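Local coordinates for protein acetamidase (Bacillus halodurans, PDB 2II1) that binds calcium ions and probably hydrolyses carbon-nitrogen bonds, other than peptide bonds, in linear amides, at residues G68-D73 and E172-L177; G133-A138 and V167-E172; D189-I194 and I276-K281. All coordinates share one frame; numbering follows the deposited sequence.

Contact 1: residues G68-D73 and E172-L177; sequences GARRGD and EVDGAL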
loop_
_atom_site.group_PDB
_atom_site.type_symbol
_atom_site.label_atom_id
_atom_site.label_comp_id
_atom_site.label_asym_id
_atom_site.label_seq_id
_atom_site.Cartn_x
_atom_site.Cartn_y
_atom_site.Cartn_z
ATOM N N GLY A 68 4.121 -18.575 -31.583
ATOM C CA GLY A 68 3.912 -19.674 -30.626
ATOM C C GLY A 68 2.925 -19.336 -29.512
ATOM O O GLY A 68 2.386 -20.249 -28.858
ATOM N N ALA A 69 2.702 -18.025 -29.301
ATOM C CA ALA A 69 1.762 -17.507 -28.319
ATOM C C ALA A 69 0.369 -17.589 -28.912
ATOM O O ALA A 69 0.123 -17.063 -29.992
ATOM C CB ALA A 69 2.096 -16.039 -27.939
ATOM N N ARG A 70 -0.530 -18.232 -28.176
ATOM C CA ARG A 70 -1.888 -18.509 -28.607
ATOM C C ARG A 70 -2.872 -18.090 -27.530
ATOM O O ARG A 70 -2.525 -18.049 -26.366
ATOM C CB ARG A 70 -2.030 -20.015 -28.903
ATOM C CG ARG A 70 -1.113 -20.533 -30.028
ATOM C CD ARG A 70 -1.545 -19.937 -31.369
ATOM N NE ARG A 70 -0.751 -20.424 -32.486
ATOM C CZ ARG A 70 -1.034 -20.200 -33.764
ATOM N NH1 ARG A 70 -2.123 -19.514 -34.099
ATOM N NH2 ARG A 70 -0.240 -20.692 -34.720
ATOM N N ARG A 71 -4.101 -17.771 -27.913
ATOM C CA ARG A 71 -5.176 -17.506 -26.946
ATOM C C ARG A 71 -5.162 -18.499 -25.794
ATOM O O ARG A 71 -5.173 -19.703 -26.027
ATOM C CB ARG A 71 -6.551 -17.609 -27.616
ATOM C CG ARG A 71 -6.946 -16.430 -28.440
ATOM C CD ARG A 71 -8.076 -16.743 -29.428
ATOM N NE ARG A 71 -8.691 -15.506 -29.921
ATOM C CZ ARG A 71 -8.232 -14.759 -30.932
ATOM N NH1 ARG A 71 -7.137 -15.104 -31.622
ATOM N NH2 ARG A 71 -8.882 -13.643 -31.263
ATOM N N GLY A 72 -5.155 -17.994 -24.561
ATOM C CA GLY A 72 -5.101 -18.838 -23.349
ATOM C C GLY A 72 -3.730 -19.006 -22.697
ATOM O O GLY A 72 -3.648 -19.384 -21.532
ATOM N N ASP A 73 -2.661 -18.724 -23.442
ATOM C CA ASP A 73 -1.286 -18.736 -22.924
ATOM C C ASP A 73 -1.088 -17.475 -22.072
ATOM O O ASP A 73 -1.970 -16.630 -21.968
ATOM C CB ASP A 73 -0.239 -18.757 -24.070
ATOM C CG ASP A 73 -0.301 -20.034 -24.940
ATOM O OD1 ASP A 73 -1.140 -20.918 -24.696
ATOM O OD2 ASP A 73 0.488 -20.150 -25.904
ATOM N N GLU A 172 -4.449 -13.086 -25.208
ATOM C CA GLU A 172 -5.871 -13.174 -25.525
ATOM C C GLU A 172 -6.138 -13.159 -27.033
ATOM O O GLU A 172 -7.229 -13.496 -27.454
ATOM C CB GLU A 172 -6.632 -12.047 -24.852
ATOM C CG GLU A 172 -6.559 -12.052 -23.330
ATOM C CD GLU A 172 -7.154 -13.309 -22.682
ATOM O OE1 GLU A 172 -7.856 -14.084 -23.353
ATOM O OE2 GLU A 172 -6.929 -13.521 -21.482
ATOM N N VAL A 173 -5.155 -12.744 -27.832
ATOM C CA VAL A 173 -5.232 -12.841 -29.286
ATOM C C VAL A 173 -3.925 -13.525 -29.691
ATOM O O VAL A 173 -2.915 -13.341 -29.021
ATOM C CB VAL A 173 -5.425 -11.428 -29.948
ATOM C CG1 VAL A 173 -6.477 -10.590 -29.183
ATOM C CG2 VAL A 173 -4.143 -10.651 -30.022
ATOM N N ASP A 174 -3.921 -14.336 -30.751
ATOM C CA ASP A 174 -2.710 -15.092 -31.087
ATOM C C ASP A 174 -1.550 -14.111 -31.372
ATOM O O ASP A 174 -1.747 -13.039 -31.985
ATOM C CB ASP A 174 -2.925 -16.046 -32.269
ATOM C CG ASP A 174 -3.840 -17.260 -31.940
ATOM O OD1 ASP A 174 -4.209 -17.557 -30.768
ATOM O OD2 ASP A 174 -4.208 -17.938 -32.912
ATOM N N GLY A 175 -0.345 -14.475 -30.909
ATOM C CA GLY A 175 0.804 -13.591 -30.970
ATOM C C GLY A 175 0.929 -12.603 -29.817
ATOM O O GLY A 175 1.949 -11.935 -29.695
ATOM N N ALA A 176 -0.110 -12.472 -28.994
ATOM C CA ALA A 176 -0.105 -11.576 -27.787
ATOM C C ALA A 176 -0.221 -10.086 -28.116
ATOM O O ALA A 176 -1.139 -9.423 -27.637
ATOM C CB ALA A 176 1.126 -11.828 -26.910
ATOM N N LEU A 177 0.736 -9.594 -28.908
ATOM C CA LEU A 177 0.869 -8.180 -29.304
ATOM C C LEU A 177 1.206 -7.300 -28.112
ATOM O O LEU A 177 0.354 -6.564 -27.595
ATOM C CB LEU A 177 -0.358 -7.655 -30.039
ATOM C CG LEU A 177 -0.767 -8.467 -31.275
ATOM C CD1 LEU A 177 -2.054 -7.901 -31.785
ATOM C CD2 LEU A 177 0.289 -8.474 -32.350
#

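Contact 2: residues G133-A138 and V167-E172; sequences GVIGTA and VYLPVE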
loop_
_atom_site.group_PDB
_atom_site.type_symbol
_atom_site.label_atom_id
_atom_site.label_comp_id
_atom_site.label_asym_id
_atom_site.label_seq_id
_atom_site.Cartn_x
_atom_site.Cartn_y
_atom_site.Cartn_z
ATOM N N GLY A 133 5.874 1.958 -16.792
ATOM C CA GLY A 133 4.519 2.319 -16.387
ATOM C C GLY A 133 3.408 1.657 -17.195
ATOM O O GLY A 133 2.346 1.332 -16.655
ATOM N N VAL A 134 3.631 1.523 -18.489
ATOM C CA VAL A 134 2.664 0.979 -19.434
ATOM C C VAL A 134 3.294 -0.248 -20.052
ATOM O O VAL A 134 4.297 -0.147 -20.757
ATOM C CB VAL A 134 2.288 1.984 -20.553
ATOM C CG1 VAL A 134 1.576 1.276 -21.698
ATOM C CG2 VAL A 134 1.435 3.099 -19.996
ATOM N N ILE A 135 2.733 -1.406 -19.720
ATOM C CA ILE A 135 3.092 -2.657 -20.355
ATOM C C ILE A 135 1.809 -3.480 -20.522
ATOM O O ILE A 135 1.076 -3.657 -19.570
ATOM C CB ILE A 135 4.155 -3.420 -19.522
ATOM C CG1 ILE A 135 4.723 -4.601 -20.337
ATOM C CG2 ILE A 135 3.586 -3.860 -18.185
ATOM C CD1 ILE A 135 5.940 -5.230 -19.735
ATOM N N GLY A 136 1.534 -3.981 -21.731
ATOM C CA GLY A 136 0.298 -4.703 -21.961
ATOM C C GLY A 136 0.251 -5.483 -23.250
ATOM O O GLY A 136 1.079 -5.271 -24.155
ATOM N N THR A 137 -0.695 -6.422 -23.294
ATOM C CA THR A 137 -1.035 -7.186 -24.500
ATOM C C THR A 137 -2.404 -6.698 -25.022
ATOM O O THR A 137 -3.082 -5.899 -24.362
ATOM C CB THR A 137 -1.045 -8.706 -24.190
ATOM O OG1 THR A 137 -1.995 -8.997 -23.154
ATOM C CG2 THR A 137 0.361 -9.173 -23.751
ATOM N N ALA A 138 -2.789 -7.158 -26.212
ATOM C CA ALA A 138 -4.042 -6.736 -26.826
ATOM C C ALA A 138 -5.247 -7.412 -26.167
ATOM O O ALA A 138 -5.261 -8.649 -26.002
ATOM C CB ALA A 138 -4.039 -7.047 -28.342
ATOM N N VAL A 167 7.321 -10.208 -15.283
ATOM C CA VAL A 167 5.951 -9.755 -15.432
ATOM C C VAL A 167 5.193 -10.854 -16.150
ATOM O O VAL A 167 5.712 -11.446 -17.093
ATOM C CB VAL A 167 5.871 -8.492 -16.325
ATOM C CG1 VAL A 167 4.428 -7.958 -16.367
ATOM C CG2 VAL A 167 6.799 -7.447 -15.827
ATOM N N TYR A 168 3.969 -11.121 -15.731
ATOM C CA TYR A 168 3.108 -12.080 -16.445
ATOM C C TYR A 168 1.838 -11.408 -16.980
ATOM O O TYR A 168 1.087 -10.864 -16.205
ATOM C CB TYR A 168 2.718 -13.235 -15.527
ATOM C CG TYR A 168 3.892 -13.979 -14.898
ATOM C CD1 TYR A 168 4.434 -13.559 -13.694
ATOM C CD2 TYR A 168 4.423 -15.111 -15.497
ATOM C CE1 TYR A 168 5.499 -14.231 -13.102
ATOM C CE2 TYR A 168 5.501 -15.794 -14.910
ATOM C CZ TYR A 168 6.024 -15.339 -13.713
ATOM O OH TYR A 168 7.070 -16.000 -13.119
ATOM N N LEU A 169 1.630 -11.451 -18.310
ATOM C CA LEU A 169 0.434 -10.887 -18.989
ATOM C C LEU A 169 -0.330 -11.964 -19.776
ATOM O O LEU A 169 0.271 -12.949 -20.183
ATOM C CB LEU A 169 0.835 -9.788 -19.970
ATOM C CG LEU A 169 1.430 -8.523 -19.363
ATOM C CD1 LEU A 169 1.903 -7.610 -20.486
ATOM C CD2 LEU A 169 0.396 -7.856 -18.425
ATOM N N PRO A 170 -1.653 -11.771 -20.003
ATOM C CA PRO A 170 -2.423 -12.758 -20.750
ATOM C C PRO A 170 -2.121 -12.681 -22.246
ATOM O O PRO A 170 -1.776 -11.616 -22.771
ATOM C CB PRO A 170 -3.868 -12.349 -20.472
ATOM C CG PRO A 170 -3.772 -10.873 -20.296
ATOM C CD PRO A 170 -2.492 -10.622 -19.610
ATOM N N VAL A 171 -2.217 -13.816 -22.910
ATOM C CA VAL A 171 -2.310 -13.857 -24.364
ATOM C C VAL A 171 -3.774 -14.105 -24.672
ATOM O O VAL A 171 -4.295 -15.194 -24.408
ATOM C CB VAL A 171 -1.461 -15.004 -24.950
ATOM C CG1 VAL A 171 -1.691 -15.168 -26.488
ATOM C CG2 VAL A 171 -0.026 -14.752 -24.668
ATOM N N GLU A 172 -4.449 -13.086 -25.208
ATOM C CA GLU A 172 -5.871 -13.174 -25.525
ATOM C C GLU A 172 -6.138 -13.159 -27.033
ATOM O O GLU A 172 -7.229 -13.496 -27.454
ATOM C CB GLU A 172 -6.632 -12.047 -24.852
ATOM C CG GLU A 172 -6.559 -12.052 -23.330
ATOM C CD GLU A 172 -7.154 -13.309 -22.682
ATOM O OE1 GLU A 172 -7.856 -14.084 -23.353
ATOM O OE2 GLU A 172 -6.929 -13.521 -21.482
HETATM O O HOH W 1 -3.352 -10.828 -26.276
#

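Contact 3: residues D189-I194 and I276-K281; sequences DGEILI and IVNPLK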
loop_
_atom_site.group_PDB
_atom_site.type_symbol
_atom_site.label_atom_id
_atom_site.label_comp_id
_atom_site.label_asym_id
_atom_site.label_seq_id
_atom_site.Cartn_x
_atom_site.Cartn_y
_atom_site.Cartn_z
ATOM N N ASP A 189 4.497 4.531 -4.647
ATOM C CA ASP A 189 3.174 3.923 -4.643
ATOM C C ASP A 189 2.102 5.023 -4.590
ATOM O O ASP A 189 2.167 5.978 -3.786
ATOM C CB ASP A 189 3.004 2.950 -3.471
ATOM C CG ASP A 189 3.617 1.581 -3.738
ATOM O OD1 ASP A 189 3.970 1.263 -4.916
ATOM O OD2 ASP A 189 3.735 0.819 -2.760
ATOM N N GLY A 190 1.113 4.896 -5.459
ATOM C CA GLY A 190 0.065 5.897 -5.530
ATOM C C GLY A 190 0.191 6.879 -6.677
ATOM O O GLY A 190 -0.827 7.348 -7.188
ATOM N N GLU A 191 1.410 7.185 -7.109
ATOM C CA GLU A 191 1.591 8.170 -8.203
ATOM C C GLU A 191 0.643 9.376 -8.010
ATOM O O GLU A 191 -0.040 9.826 -8.942
ATOM C CB GLU A 191 1.325 7.510 -9.544
ATOM C CG GLU A 191 1.912 8.287 -10.703
ATOM C CD GLU A 191 1.615 7.663 -12.039
ATOM O OE1 GLU A 191 0.533 7.036 -12.157
ATOM O OE2 GLU A 191 2.464 7.808 -12.961
ATOM N N ILE A 192 0.616 9.894 -6.782
ATOM C CA ILE A 192 -0.494 10.741 -6.332
ATOM C C ILE A 192 -0.661 12.080 -7.063
ATOM O O ILE A 192 -1.765 12.560 -7.169
ATOM C CB ILE A 192 -0.520 10.963 -4.774
ATOM C CG1 ILE A 192 0.708 11.753 -4.263
ATOM C CG2 ILE A 192 -0.704 9.621 -4.078
ATOM C CD1 ILE A 192 0.590 13.312 -4.380
ATOM N N LEU A 193 0.414 12.662 -7.570
ATOM C CA LEU A 193 0.297 13.943 -8.276
ATOM C C LEU A 193 -0.387 13.767 -9.646
ATOM O O LEU A 193 -1.139 14.648 -10.065
ATOM C CB LEU A 193 1.670 14.617 -8.419
ATOM C CG LEU A 193 1.785 16.000 -9.075
ATOM C CD1 LEU A 193 1.106 16.999 -8.230
ATOM C CD2 LEU A 193 3.213 16.411 -9.302
ATOM N N ILE A 194 -0.140 12.619 -10.290
ATOM C CA ILE A 194 -0.584 12.250 -11.677
ATOM C C ILE A 194 0.575 11.631 -12.488
ATOM O O ILE A 194 0.371 10.894 -13.443
ATOM C CB ILE A 194 -1.250 13.428 -12.506
ATOM C CG1 ILE A 194 -2.046 12.886 -13.714
ATOM C CG2 ILE A 194 -0.200 14.497 -12.915
ATOM C CD1 ILE A 194 -3.455 12.369 -13.368
ATOM N N ILE A 276 -3.310 5.729 -8.011
ATOM C CA ILE A 276 -4.724 6.123 -7.806
ATOM C C ILE A 276 -5.221 7.226 -8.736
ATOM O O ILE A 276 -6.264 7.876 -8.470
ATOM C CB ILE A 276 -5.004 6.507 -6.322
ATOM C CG1 ILE A 276 -4.211 7.743 -5.895
ATOM C CG2 ILE A 276 -4.650 5.354 -5.410
ATOM C CD1 ILE A 276 -4.650 8.326 -4.564
ATOM N N VAL A 277 -4.506 7.427 -9.842
ATOM C CA VAL A 277 -4.705 8.634 -10.671
ATOM C C VAL A 277 -5.210 8.369 -12.099
ATOM O O VAL A 277 -5.572 9.305 -12.785
ATOM C CB VAL A 277 -3.405 9.479 -10.744
ATOM C CG1 VAL A 277 -3.043 9.986 -9.364
ATOM C CG2 VAL A 277 -2.293 8.673 -11.345
ATOM N N ASN A 278 -5.199 7.102 -12.530
ATOM C CA ASN A 278 -5.586 6.729 -13.896
ATOM C C ASN A 278 -7.086 6.419 -13.928
ATOM O O ASN A 278 -7.700 6.308 -12.854
ATOM C CB ASN A 278 -4.713 5.566 -14.390
ATOM C CG ASN A 278 -3.242 5.942 -14.467
ATOM O OD1 ASN A 278 -2.890 7.118 -14.708
ATOM N ND2 ASN A 278 -2.368 4.953 -14.252
ATOM N N PRO A 279 -7.703 6.344 -15.140
ATOM C CA PRO A 279 -9.140 6.083 -15.219
ATOM C C PRO A 279 -9.587 4.811 -14.516
ATOM O O PRO A 279 -10.740 4.721 -14.075
ATOM C CB PRO A 279 -9.407 6.023 -16.717
ATOM C CG PRO A 279 -8.351 6.877 -17.297
ATOM C CD PRO A 279 -7.143 6.583 -16.478
ATOM N N LEU A 280 -8.691 3.840 -14.391
ATOM C CA LEU A 280 -8.901 2.788 -13.426
ATOM C C LEU A 280 -7.736 2.866 -12.435
ATOM O O LEU A 280 -6.632 3.299 -12.778
ATOM C CB LEU A 280 -9.110 1.400 -14.088
ATOM C CG LEU A 280 -10.343 1.182 -14.992
ATOM C CD1 LEU A 280 -10.603 -0.293 -15.265
ATOM C CD2 LEU A 280 -11.547 1.783 -14.363
ATOM N N LYS A 281 -8.028 2.535 -11.184
ATOM C CA LYS A 281 -7.040 2.509 -10.113
ATOM C C LYS A 281 -6.421 1.084 -10.042
ATOM O O LYS A 281 -7.061 0.096 -10.375
ATOM C CB LYS A 281 -7.686 2.904 -8.767
ATOM C CG LYS A 281 -8.685 4.065 -8.809
ATOM C CD LYS A 281 -8.039 5.355 -9.241
ATOM C CE LYS A 281 -9.080 6.468 -9.476
ATOM N NZ LYS A 281 -8.504 7.555 -10.359
#

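Contact 1: residues G68-D73 and E172-L177
E172 enters the contact through its backbone: its carbonyl O lies over one face of the R71 guanidinium, offset toward the rim, and R71 CG packs against the same oxygen at 3.1 Å. The R71 chain runs extended from CG to NE and carries the flat group along this peptide. The E172 carboxylate is engaged apart from R71, in a salt bridge from OE2 to R213. V173 presents its CA to the same guanidinium face, 3.8 Å from R71 NH1, while its side chain leads off from the contact and touches K16. D174 is the polar centre. Its CG stands anti to its own carbonyl carbon (chi1 -70°), which sets the carboxylate over the turn at R70 and R71. OD1 accepts R71 N at 2.9 Å in a nearly straight bond of 165°, met almost along the C-O axis. OD2 makes a salt bridge with R70 NH1, also at 2.9 Å; OD2 lies in the plane of the guanidinium, whereas NH1 comes to it from well above the carboxylate plane, and the two planes stand 87° apart. R71 NH1 adds a long, weaker salt bridge to OD1, completing a network in which one carboxylate serves two arginines. Two type II beta turns meet here, R70 to D73 linking strands 60-67 and 74-84, and V173 to A176 leading into strand 176-184. G175, with the positive phi that its turn position requires, donates its N to A69 O at 2.8 Å. Beyond it, A176 CB reaches A69 CB at 4.4 Å, on the buried side where A69 also packs against V209.

Contact 2: residues G133-A138 and V167-E172
T137 OG1 sits between its own backbone N and carbonyl carbon (chi1 59°), a rotation that aims the hydroxyl at the P170 carbonyl and sends CG2 toward L169. L169 in turn has CG anti to its carbonyl carbon (chi1 -66°), and its extended chain carries CD1 over the backbone of G136. There CD1 lies 3.6 Å from G136 CA, where glycine offers bare main chain. I135 CG1 touches the same methyl at 4.1 Å, the two side chains crossing at a slant. T137 CG2 and L169 CB approach to 3.9 Å as their side chains slide past each other in opposite directions. The hydroxyl of T137 donates to P170 O at 2.7 Å, tilted a little from the carbonyl plane, and the same OG1 lies 3.9 Å from P170 CG, so the proline is met at both its carbonyl and its ring. Strand 131-136 belongs to the sheet that includes strand 176-184, whereas strand 166-170 belongs to the large mixed sheet; the contact is therefore the facing of two beta layers, with L178 of strand 176-184 touching both I135 and L169. The touching parts run side by side, 10° apart, with the CA atoms of T137 and V171 separated by 6.8 Å, and no main-chain bond joins the two segments directly. Where the chains leave the strands, a water takes the E172 N-H at 2.7 Å and donates to A138 O. Apolar contact thus gives way to one direct bond and one water bridge, which supply polar partners for main-chain atoms of P170, A138 and E172.

Contact 3: residues D189-I194 and I276-K281
V277 pushes its two methyls into the type I turn from E191 to I194, and this is the tight part of the contact. CG1 lies 3.0 Å from E191 O and 3.6 Å from I192 O, so it sits against the carbonyls of the turn. CG2 meets E191 OE1 at 3.4 Å, with the two side chains crossing at about a right angle. I194 closes the other flank: its CG1 is anti to the backbone N (chi1 -163°), which brings CD1 to 3.9 Å from V277 CB. Beside this cluster, I276 N donates to G190 O at 3.1 Å, from above the carbonyl plane, and continues the link that G190 makes with S274. Packing is looser at I192 and I276. Their side chains lie side by side, pointing the same way, with CG2 of I192 4.2 Å from CD1 of I276, and the second subunit partly covers them, its L271 against I276 and its T243 against I192. K281 NZ folds back to I276 O and N278 O, fastening the loop on itself. N278 ND2 stays 4.1 Å from E191 OE1 and is not bonded to it; its hydrogen bond goes to D157 OD2, with a weak one to N155 O, D157 and N155 both being calcium ligands. The E191 side chain comes about 4 Å from a bound calcium ion; the contact therefore sets a second-shell amide and a carboxylate beside the metal site, and probably helps to position D157.

Overall arrangement
The three contacts step across the chain from one edge to the calcium sites. Contacts 1 and 2 are neighbours, with centres 11 Å apart; they share E172, and V171 of contact 2 probably bonds through its backbone to G72 and D73 of contact 1. Along the chain, contact 2 is nested inside the loop that contact 1 closes, and both reach the sheet that contains strands 131-136 and 176-184. Contact 3 comes later in the chain, 19 Å from contact 2 and 29 Å from contact 1 between centres, across the chain's centre from the latter. Strand 176-184 leads from contact 1 toward contact 3 and carries D182 and H184 to the metal site, and the loop after it reaches the second subunit.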